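Local coordinates for CAS6A (Thermus thermophilus, PDB 4C97), which probably acts as an endoribonuclease of the Cas6 family, processing CRISPR RNA for antiviral defence, at residues R26-G31 and E84-G89; W60-L65 and F221-G226; L161-G166 and A212-A217. The protein carries 1 engineered substitution. All blocks are in the same frame, centred on the assembly; numbering follows the deposited sequence.

Contact 1. Residues R26-G31 and E84-G89; sequences RGFFYG and EEVRLG. With SO4 (sulfate ion), chain C.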
loop_
_atom_site.group_PDB
_atom_site.type_symbol
_atom_site.label_atom_id
_atom_site.label_comp_id
_atom_site.label_asym_id
_atom_site.label_seq_id
_atom_site.Cartn_x
_atom_site.Cartn_y
_atom_site.Cartn_z
ATOM N N ARG A 26 5.771 9.304 9.385
ATOM C CA ARG A 26 4.382 9.653 9.637
ATOM C C ARG A 26 4.251 11.043 10.260
ATOM O O ARG A 26 3.333 11.789 9.923
ATOM C CB ARG A 26 3.668 8.609 10.499
ATOM C CG ARG A 26 2.155 8.773 10.440
ATOM C CD ARG A 26 1.449 7.669 11.152
ATOM N NE ARG A 26 1.611 7.739 12.600
ATOM C CZ ARG A 26 1.129 6.824 13.428
ATOM N NH1 ARG A 26 0.455 5.780 12.947
ATOM N NH2 ARG A 26 1.304 6.946 14.725
ATOM N N GLY A 27 5.149 11.388 11.186
ATOM C CA GLY A 27 5.102 12.706 11.823
ATOM C C GLY A 27 5.269 13.826 10.826
ATOM O O GLY A 27 4.588 14.879 10.880
ATOM N N PHE A 28 6.187 13.603 9.892
ATOM C CA PHE A 28 6.383 14.558 8.798
ATOM C C PHE A 28 5.110 14.732 7.959
ATOM O O PHE A 28 4.623 15.871 7.705
ATOM C CB PHE A 28 7.527 14.053 7.943
ATOM C CG PHE A 28 7.685 14.785 6.656
ATOM C CD1 PHE A 28 8.255 16.046 6.634
ATOM C CD2 PHE A 28 7.282 14.209 5.473
ATOM C CE1 PHE A 28 8.404 16.720 5.446
ATOM C CE2 PHE A 28 7.430 14.886 4.284
ATOM C CZ PHE A 28 7.993 16.132 4.278
ATOM N N PHE A 29 4.556 13.587 7.554
ATOM C CA PHE A 29 3.329 13.598 6.776
ATOM C C PHE A 29 2.189 14.295 7.530
ATOM O O PHE A 29 1.490 15.153 6.964
ATOM C CB PHE A 29 2.932 12.174 6.360
ATOM C CG PHE A 29 1.639 12.117 5.634
ATOM C CD1 PHE A 29 1.563 12.533 4.321
ATOM C CD2 PHE A 29 0.492 11.658 6.258
ATOM C CE1 PHE A 29 0.375 12.498 3.640
ATOM C CE2 PHE A 29 -0.710 11.621 5.575
ATOM C CZ PHE A 29 -0.766 12.040 4.264
ATOM N N TYR A 30 2.018 13.988 8.813
ATOM C CA TYR A 30 0.969 14.624 9.597
ATOM C C TYR A 30 1.236 16.117 9.751
ATOM O O TYR A 30 0.310 16.912 9.781
ATOM C CB TYR A 30 0.814 13.940 10.959
ATOM C CG TYR A 30 0.055 12.612 10.936
ATOM C CD1 TYR A 30 -0.349 12.021 9.754
ATOM C CD2 TYR A 30 -0.249 11.949 12.117
ATOM C CE1 TYR A 30 -1.043 10.821 9.751
ATOM C CE2 TYR A 30 -0.943 10.739 12.111
ATOM C CZ TYR A 30 -1.337 10.188 10.932
ATOM O OH TYR A 30 -2.024 8.989 10.957
ATOM N N GLY A 31 2.501 16.504 9.823
ATOM C CA GLY A 31 2.844 17.918 9.801
ATOM C C GLY A 31 2.362 18.614 8.542
ATOM O O GLY A 31 1.801 19.716 8.604
ATOM N N GLU A 84 15.077 20.528 -0.470
ATOM C CA GLU A 84 14.949 20.868 0.951
ATOM C C GLU A 84 15.325 19.730 1.887
ATOM O O GLU A 84 15.255 18.550 1.522
ATOM C CB GLU A 84 13.518 21.324 1.272
ATOM C CG GLU A 84 13.091 22.606 0.541
ATOM C CD GLU A 84 13.987 23.790 0.858
ATOM O OE1 GLU A 84 14.320 23.983 2.048
ATOM O OE2 GLU A 84 14.370 24.519 -0.085
ATOM N N GLU A 85 15.721 20.097 3.103
ATOM C CA GLU A 85 16.008 19.113 4.141
ATOM C C GLU A 85 14.751 18.839 4.970
ATOM O O GLU A 85 14.021 19.761 5.339
ATOM C CB GLU A 85 17.154 19.595 5.038
ATOM C CG GLU A 85 17.591 18.590 6.101
ATOM C CD GLU A 85 18.778 19.083 6.917
ATOM O OE1 GLU A 85 19.790 19.481 6.307
ATOM O OE2 GLU A 85 18.697 19.078 8.166
ATOM N N VAL A 86 14.494 17.564 5.239
ATOM C CA VAL A 86 13.357 17.142 6.049
ATOM C C VAL A 86 13.825 16.092 7.031
ATOM O O VAL A 86 14.740 15.324 6.739
ATOM C CB VAL A 86 12.237 16.509 5.182
ATOM C CG1 VAL A 86 11.650 17.543 4.248
ATOM C CG2 VAL A 86 12.770 15.330 4.388
ATOM N N ARG A 87 13.189 16.043 8.193
ATOM C CA ARG A 87 13.478 14.997 9.155
ATOM C C ARG A 87 12.456 13.886 9.021
ATOM O O ARG A 87 11.260 14.118 9.166
ATOM C CB ARG A 87 13.450 15.552 10.572
ATOM C CG ARG A 87 14.441 16.695 10.791
ATOM C CD ARG A 87 14.608 17.022 12.262
ATOM N NE ARG A 87 15.351 15.990 12.985
ATOM C CZ ARG A 87 16.677 15.881 12.981
ATOM N NH1 ARG A 87 17.412 16.738 12.295
ATOM N NH2 ARG A 87 17.264 14.913 13.670
ATOM N N LEU A 88 12.950 12.682 8.747
ATOM C CA LEU A 88 12.117 11.494 8.653
ATOM C C LEU A 88 12.692 10.489 9.628
ATOM O O LEU A 88 12.950 9.340 9.276
ATOM C CB LEU A 88 12.163 10.922 7.235
ATOM C CG LEU A 88 11.808 11.909 6.128
ATOM C CD1 LEU A 88 12.006 11.275 4.762
ATOM C CD2 LEU A 88 10.391 12.415 6.282
ATOM N N GLY A 89 12.905 10.952 10.852
ATOM C CA GLY A 89 13.813 10.300 11.773
ATOM C C GLY A 89 15.121 11.027 11.565
ATOM O O GLY A 89 15.258 12.190 11.965
HETATM S S SO4 C . -1.030 4.188 15.843
HETATM O O1 SO4 C . -0.213 3.501 14.873
HETATM O O2 SO4 C . -1.527 3.183 16.772
HETATM O O3 SO4 C . -0.217 5.189 16.515
HETATM O O4 SO4 C . -2.137 4.878 15.194
#
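A small apolar contact, centred on Phe28 against Val86 and Leu88, fastens the first helix of the N-terminal ferredoxin-like (RRM-like) fold to an edge strand of its sheet. Phe28 lies on helix 22-36, while 85-87 is a short outermost strand antiparallel to the long strand 91-109; backbone hydrogen bonds join Val86 to Phe92 and Glu84 to Val94. With CG turned opposite its main-chain N (chi1 170°), the phenyl group of Phe28 extends from the helix toward the strand, where both aliphatic side chains meet it from the same side. They meet different parts of it: Val86 touches the far part of the ring, CG1 lying 3.6 Å from Phe28 CE1, whereas Leu88 reaches the root, CD2 being 3.6 Å from Phe28 CG. Both approach the ring at a slant, as does the carbonyl of Arg87, whose O is 3.9 Å from Phe28 CB. Leu81 packs on the same phenylalanine, and Pro20 on Leu88.

Arg26, two residues earlier on the helix, takes no part in this packing and heads away from the strand, its CG lying over a face of Tyr30. Ser232 and Lys230 help to arrange the anion site at its far end: NH1 is hydrogen-bonded to Ser232 OG, and Lys230 NZ to the sulfate. The guanidinium meets that sulfate at its edge with two nearly straight bonds, NH1 to O1 (3.1 Å) and NH2 to O3 (2.9 Å).

Contact 2. Residues W60-L65 and F221-G226; sequences WARVSL and FAFYSG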
loop_
_atom_site.group_PDB
_atom_site.type_symbol
_atom_site.label_atom_id
_atom_site.label_comp_id
_atom_site.label_asym_id
_atom_site.label_seq_id
_atom_site.Cartn_x
_atom_site.Cartn_y
_atom_site.Cartn_z
ATOM N N TRP A 60 14.619 5.843 0.077
ATOM C CA TRP A 60 13.496 6.628 -0.381
ATOM C C TRP A 60 12.319 6.496 0.564
ATOM O O TRP A 60 12.234 5.560 1.366
ATOM C CB TRP A 60 13.086 6.207 -1.792
ATOM C CG TRP A 60 12.865 4.711 -1.931
ATOM C CD1 TRP A 60 13.786 3.789 -2.329
ATOM C CD2 TRP A 60 11.651 3.992 -1.693
ATOM N NE1 TRP A 60 13.224 2.530 -2.330
ATOM C CE2 TRP A 60 11.914 2.628 -1.938
ATOM C CE3 TRP A 60 10.367 4.352 -1.270
ATOM C CZ2 TRP A 60 10.946 1.647 -1.793
ATOM C CZ3 TRP A 60 9.411 3.374 -1.111
ATOM C CH2 TRP A 60 9.708 2.036 -1.372
ATOM N N ALA A 61 11.404 7.448 0.441
ATOM C CA ALA A 61 10.138 7.361 1.145
ATOM C C ALA A 61 9.032 7.489 0.136
ATOM O O ALA A 61 9.273 7.926 -0.986
ATOM C CB ALA A 61 10.027 8.431 2.180
ATOM N N ARG A 62 7.825 7.108 0.522
ATOM C CA ARG A 62 6.700 7.210 -0.392
ATOM C C ARG A 62 5.408 7.569 0.321
ATOM O O ARG A 62 5.147 7.146 1.458
ATOM C CB ARG A 62 6.548 5.942 -1.257
ATOM C CG ARG A 62 5.509 4.983 -0.813
ATOM C CD ARG A 62 5.638 3.643 -1.547
ATOM N NE ARG A 62 4.923 3.503 -2.813
ATOM C CZ ARG A 62 3.852 2.725 -3.006
ATOM N NH1 ARG A 62 3.296 2.060 -1.993
ATOM N NH2 ARG A 62 3.325 2.611 -4.217
ATOM N N VAL A 63 4.628 8.406 -0.364
ATOM C CA VAL A 63 3.367 8.889 0.150
ATOM C C VAL A 63 2.285 8.508 -0.838
ATOM O O VAL A 63 2.327 8.942 -1.995
ATOM C CB VAL A 63 3.398 10.413 0.315
ATOM C CG1 VAL A 63 2.052 10.944 0.810
ATOM C CG2 VAL A 63 4.503 10.814 1.254
ATOM N N SER A 64 1.336 7.683 -0.384
ATOM C CA SER A 64 0.174 7.315 -1.181
ATOM C C SER A 64 -1.001 8.127 -0.768
ATOM O O SER A 64 -1.313 8.217 0.417
ATOM C CB SER A 64 -0.262 5.857 -0.981
ATOM O OG SER A 64 0.735 4.951 -1.346
ATOM N N LEU A 65 -1.684 8.636 -1.783
ATOM C CA LEU A 65 -2.834 9.509 -1.633
ATOM C C LEU A 65 -3.978 8.874 -2.389
ATOM O O LEU A 65 -3.893 8.664 -3.612
ATOM C CB LEU A 65 -2.518 10.896 -2.178
ATOM C CG LEU A 65 -1.233 11.501 -1.600
ATOM C CD1 LEU A 65 -0.830 12.777 -2.328
ATOM C CD2 LEU A 65 -1.411 11.754 -0.091
ATOM N N PHE A 221 -4.945 -2.073 -6.759
ATOM C CA PHE A 221 -5.106 -1.107 -5.675
ATOM C C PHE A 221 -4.056 -1.275 -4.589
ATOM O O PHE A 221 -3.614 -0.284 -3.970
ATOM C CB PHE A 221 -6.504 -1.275 -5.102
ATOM C CG PHE A 221 -6.872 -0.292 -4.055
ATOM C CD1 PHE A 221 -6.910 1.066 -4.324
ATOM C CD2 PHE A 221 -7.236 -0.722 -2.780
ATOM C CE1 PHE A 221 -7.294 1.969 -3.357
ATOM C CE2 PHE A 221 -7.603 0.191 -1.819
ATOM C CZ PHE A 221 -7.644 1.534 -2.116
ATOM N N ALA A 222 -3.670 -2.539 -4.337
ATOM C CA ALA A 222 -2.642 -2.810 -3.325
ATOM C C ALA A 222 -1.368 -1.932 -3.414
ATOM O O ALA A 222 -0.817 -1.499 -2.384
ATOM C CB ALA A 222 -2.286 -4.287 -3.334
ATOM N N PHE A 223 -0.928 -1.646 -4.630
ATOM C CA PHE A 223 0.238 -0.805 -4.877
ATOM C C PHE A 223 0.096 0.535 -4.153
ATOM O O PHE A 223 1.073 1.099 -3.653
ATOM C CB PHE A 223 0.355 -0.550 -6.385
ATOM C CG PHE A 223 1.510 0.322 -6.782
ATOM C CD1 PHE A 223 2.788 -0.194 -6.898
ATOM C CD2 PHE A 223 1.316 1.666 -7.083
ATOM C CE1 PHE A 223 3.838 0.592 -7.279
ATOM C CE2 PHE A 223 2.366 2.456 -7.464
ATOM C CZ PHE A 223 3.631 1.930 -7.583
ATOM N N TYR A 224 -1.123 1.061 -4.155
ATOM C CA TYR A 224 -1.418 2.364 -3.556
ATOM C C TYR A 224 -1.782 2.240 -2.083
ATOM O O TYR A 224 -1.289 3.013 -1.257
ATOM C CB TYR A 224 -2.540 3.067 -4.328
ATOM C CG TYR A 224 -2.140 3.326 -5.753
ATOM C CD1 TYR A 224 -1.324 4.406 -6.075
ATOM C CD2 TYR A 224 -2.542 2.485 -6.774
ATOM C CE1 TYR A 224 -0.921 4.639 -7.357
ATOM C CE2 TYR A 224 -2.151 2.721 -8.082
ATOM C CZ TYR A 224 -1.343 3.800 -8.366
ATOM O OH TYR A 224 -0.929 4.036 -9.648
ATOM N N SER A 225 -2.658 1.292 -1.751
ATOM C CA SER A 225 -3.197 1.240 -0.389
ATOM C C SER A 225 -2.291 0.522 0.614
ATOM O O SER A 225 -2.272 0.837 1.816
ATOM C CB SER A 225 -4.552 0.540 -0.376
ATOM O OG SER A 225 -4.411 -0.784 -0.826
ATOM N N GLY A 226 -1.561 -0.463 0.125
ATOM C CA GLY A 226 -0.913 -1.409 1.007
ATOM C C GLY A 226 -1.939 -2.351 1.596
ATOM O O GLY A 226 -3.139 -2.284 1.300
HETATM O O HOH W 1 1.741 -0.720 -1.071
#
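Arg62 grips Phe223 twice over, taking hold of its backbone carbonyl and its ring. NH1 and NH2 converge end-on upon the one oxygen, Phe223 O, at 2.9 and 2.8 Å, with the acceptor in the guanidinium plane. Sharing one atom bends both bonds, that from NH1 to an N-H...O angle of 139°. Meanwhile NH2 stands 3.3 Å above the centre of the Phe223 ring, and CZ is 4.7 Å from the ring centroid, a cation-pi contact over the face. Because the planes are turned 75° apart, it is a nitrogen corner of the guanidinium, and not its flat face, that meets the ring. Two residues on, Ser64 OG donates to Tyr224 O (2.8 Å), arriving in the carbonyl plane on a lone pair.

The second shell fixes this geometry. NE of Arg62 is bonded to Trp104 O, which anchors the guanidinium through its third nitrogen. An unusual chi1 of 100° leads the side chain from strand 58-65 of the N-terminal ferredoxin-like sheet across to the last turn of helix 209-225, before Gly226 leaves it with positive phi. Carbonyls in the last turn of a helix have no following N-H within the helix to accept from and are partly negative; here the positive guanidinium and a hydroxyl from the N-terminal domain meet them, an arrangement probably favourable electrostatically.

Contact 3. Residues L161-G166 and A212-A217; sequences LKAPEG and ALWLSA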
loop_
_atom_site.group_PDB
_atom_site.type_symbol
_atom_site.label_atom_id
_atom_site.label_comp_id
_atom_site.label_asym_id
_atom_site.label_seq_id
_atom_site.Cartn_x
_atom_site.Cartn_y
_atom_site.Cartn_z
ATOM N N LEU A 161 -17.018 2.583 -6.376
ATOM C CA LEU A 161 -17.810 1.380 -6.613
ATOM C C LEU A 161 -17.679 0.392 -5.471
ATOM O O LEU A 161 -16.594 0.177 -4.956
ATOM C CB LEU A 161 -17.289 0.720 -7.890
ATOM C CG LEU A 161 -18.120 -0.351 -8.585
ATOM C CD1 LEU A 161 -19.503 0.162 -8.938
ATOM C CD2 LEU A 161 -17.376 -0.798 -9.842
ATOM N N LYS A 162 -18.792 -0.213 -5.086
ATOM C CA LYS A 162 -18.775 -1.269 -4.091
ATOM C C LYS A 162 -19.039 -2.599 -4.760
ATOM O O LYS A 162 -19.758 -2.674 -5.754
ATOM C CB LYS A 162 -19.823 -0.999 -3.026
ATOM C CG LYS A 162 -19.441 0.197 -2.216
ATOM C CD LYS A 162 -20.364 0.467 -1.092
ATOM C CE LYS A 162 -19.888 1.682 -0.342
ATOM N NZ LYS A 162 -20.551 1.791 0.968
ATOM N N ALA A 163 -18.474 -3.657 -4.199
ATOM C CA ALA A 163 -18.667 -4.979 -4.776
ATOM C C ALA A 163 -20.026 -5.539 -4.394
ATOM O O ALA A 163 -20.466 -5.418 -3.245
ATOM C CB ALA A 163 -17.583 -5.920 -4.321
ATOM N N PRO A 164 -20.696 -6.189 -5.348
ATOM C CA PRO A 164 -21.904 -6.926 -4.977
ATOM C C PRO A 164 -21.579 -7.917 -3.863
ATOM O O PRO A 164 -20.472 -8.446 -3.811
ATOM C CB PRO A 164 -22.283 -7.655 -6.265
ATOM C CG PRO A 164 -21.740 -6.764 -7.344
ATOM C CD PRO A 164 -20.440 -6.237 -6.795
ATOM N N GLU A 165 -22.537 -8.158 -2.980
ATOM C CA GLU A 165 -22.279 -8.984 -1.804
ATOM C C GLU A 165 -21.775 -10.385 -2.168
ATOM O O GLU A 165 -20.876 -10.914 -1.522
ATOM C CB GLU A 165 -23.538 -9.039 -0.922
ATOM C CG GLU A 165 -23.283 -9.578 0.482
ATOM C CD GLU A 165 -22.446 -8.652 1.334
ATOM O OE1 GLU A 165 -22.383 -7.453 1.020
ATOM O OE2 GLU A 165 -21.839 -9.120 2.330
ATOM N N GLY A 166 -22.346 -10.979 -3.213
ATOM C CA GLY A 166 -21.888 -12.276 -3.689
ATOM C C GLY A 166 -20.444 -12.291 -4.184
ATOM O O GLY A 166 -19.749 -13.317 -4.057
ATOM N N ALA A 212 -13.326 -12.206 -11.073
ATOM C CA ALA A 212 -11.924 -12.192 -11.487
ATOM C C ALA A 212 -11.455 -10.751 -11.766
ATOM O O ALA A 212 -10.308 -10.375 -11.483
ATOM C CB ALA A 212 -11.742 -13.092 -12.732
ATOM N N LEU A 213 -12.355 -9.937 -12.314
ATOM C CA LEU A 213 -12.032 -8.520 -12.478
ATOM C C LEU A 213 -11.802 -7.800 -11.132
ATOM O O LEU A 213 -10.812 -7.060 -10.967
ATOM C CB LEU A 213 -13.108 -7.795 -13.270
ATOM C CG LEU A 213 -12.647 -6.430 -13.730
ATOM C CD1 LEU A 213 -11.534 -6.547 -14.763
ATOM C CD2 LEU A 213 -13.834 -5.631 -14.275
ATOM N N TRP A 214 -12.724 -7.998 -10.188
ATOM C CA TRP A 214 -12.540 -7.441 -8.863
ATOM C C TRP A 214 -11.236 -7.934 -8.221
ATOM O O TRP A 214 -10.502 -7.157 -7.614
ATOM C CB TRP A 214 -13.745 -7.780 -7.978
ATOM C CG TRP A 214 -14.838 -6.760 -8.103
ATOM C CD1 TRP A 214 -15.895 -6.778 -8.971
ATOM C CD2 TRP A 214 -14.958 -5.535 -7.357
ATOM N NE1 TRP A 214 -16.670 -5.651 -8.803
ATOM C CE2 TRP A 214 -16.111 -4.868 -7.820
ATOM C CE3 TRP A 214 -14.189 -4.946 -6.343
ATOM C CZ2 TRP A 214 -16.527 -3.656 -7.304
ATOM C CZ3 TRP A 214 -14.607 -3.737 -5.825
ATOM C CH2 TRP A 214 -15.764 -3.106 -6.305
ATOM N N LEU A 215 -10.936 -9.230 -8.343
ATOM C CA LEU A 215 -9.662 -9.725 -7.805
ATOM C C LEU A 215 -8.477 -8.942 -8.400
ATOM O O LEU A 215 -7.580 -8.462 -7.669
ATOM C CB LEU A 215 -9.514 -11.231 -8.039
ATOM C CG LEU A 215 -8.245 -11.867 -7.471
ATOM C CD1 LEU A 215 -8.165 -11.776 -5.931
ATOM C CD2 LEU A 215 -8.137 -13.308 -7.920
ATOM N N SER A 216 -8.511 -8.761 -9.718
ATOM C CA SER A 216 -7.430 -8.012 -10.364
ATOM C C SER A 216 -7.349 -6.563 -9.878
ATOM O O SER A 216 -6.252 -5.996 -9.720
ATOM C CB SER A 216 -7.534 -8.085 -11.891
ATOM O OG SER A 216 -8.610 -7.325 -12.407
ATOM N N ALA A 217 -8.507 -5.979 -9.633
ATOM C CA ALA A 217 -8.578 -4.598 -9.144
ATOM C C ALA A 217 -8.016 -4.458 -7.724
ATOM O O ALA A 217 -7.321 -3.472 -7.420
ATOM C CB ALA A 217 -10.017 -4.087 -9.199
#
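Trp214 projects from helix 209-225 with chi1 -88° and chi2 91°, which sets the indole plane roughly perpendicular to the CA-CB-CG plane and presents one broad face to the loop that carries Ala163. The methyl group of Ala163 sits squarely over the benzene half of the indole: CB is 3.7 Å from the centroid of the six-membered ring and only 4° off its normal, a well-formed CH-pi contact. The backbone follows the methyl down onto the ring, with Ala163 N 3.5 Å from Trp214 CH2. Leu161 meets a different part of the tryptophan. Its carbonyl O lies in the ring plane at the edge, 3.6 Å from Trp214 CH2, while its side chain crosses the indole at an angle, CG coming to 3.9 Å from CZ2. At the pyrrole end Pro164 CD makes a looser approach, 4.3 Å from NE1.

In the C-terminal ferredoxin-like fold, 209-225 is the second of the two helices that pack on the sheet, and 144-158 is the first. Residues 161-164 belong to the connection between helix 144-158 and the additional helix 165-174, for which Pro164 occupies the N-cap position, so the indole is wedged where three helices come together. Leu152 and Leu155 of helix 144-158 pack on it, as do Val167 and Leu171 of helix 165-174, and Phe114 meets it edge-to-face. The loop is also tied back to helix 144-158, since Ala163 N donates to Glu156 OE2. On the tryptophan's own helix, Ser216 OG returns a hydrogen bond to Leu213 O (2.6 Å).

The contacts run across both ferredoxin-like domains. Contact 1 lies within the N-terminal one, contact 3 within the C-terminal one, and contact 2 joins the two near the centre of the chain. Contacts 1 and 2, with centres about 16 Å apart, touch where helix 22-36 packs on strand 58-65: Phe29 CE1 is 3.6 Å from Val63 CG1. Contacts 2 and 3 (centres about 21 Å apart) share helix 209-225, whereas the centres of 1 and 3 are about 36 Å apart. Gly226 of contact 2 opens the glycine-rich loop characteristic of Cas6 proteins; Lys230 and Ser232 from it flank the sulfate of contact 1, which, probably taken up from the crystallisation liquor, may occupy a place suited to an RNA phosphate.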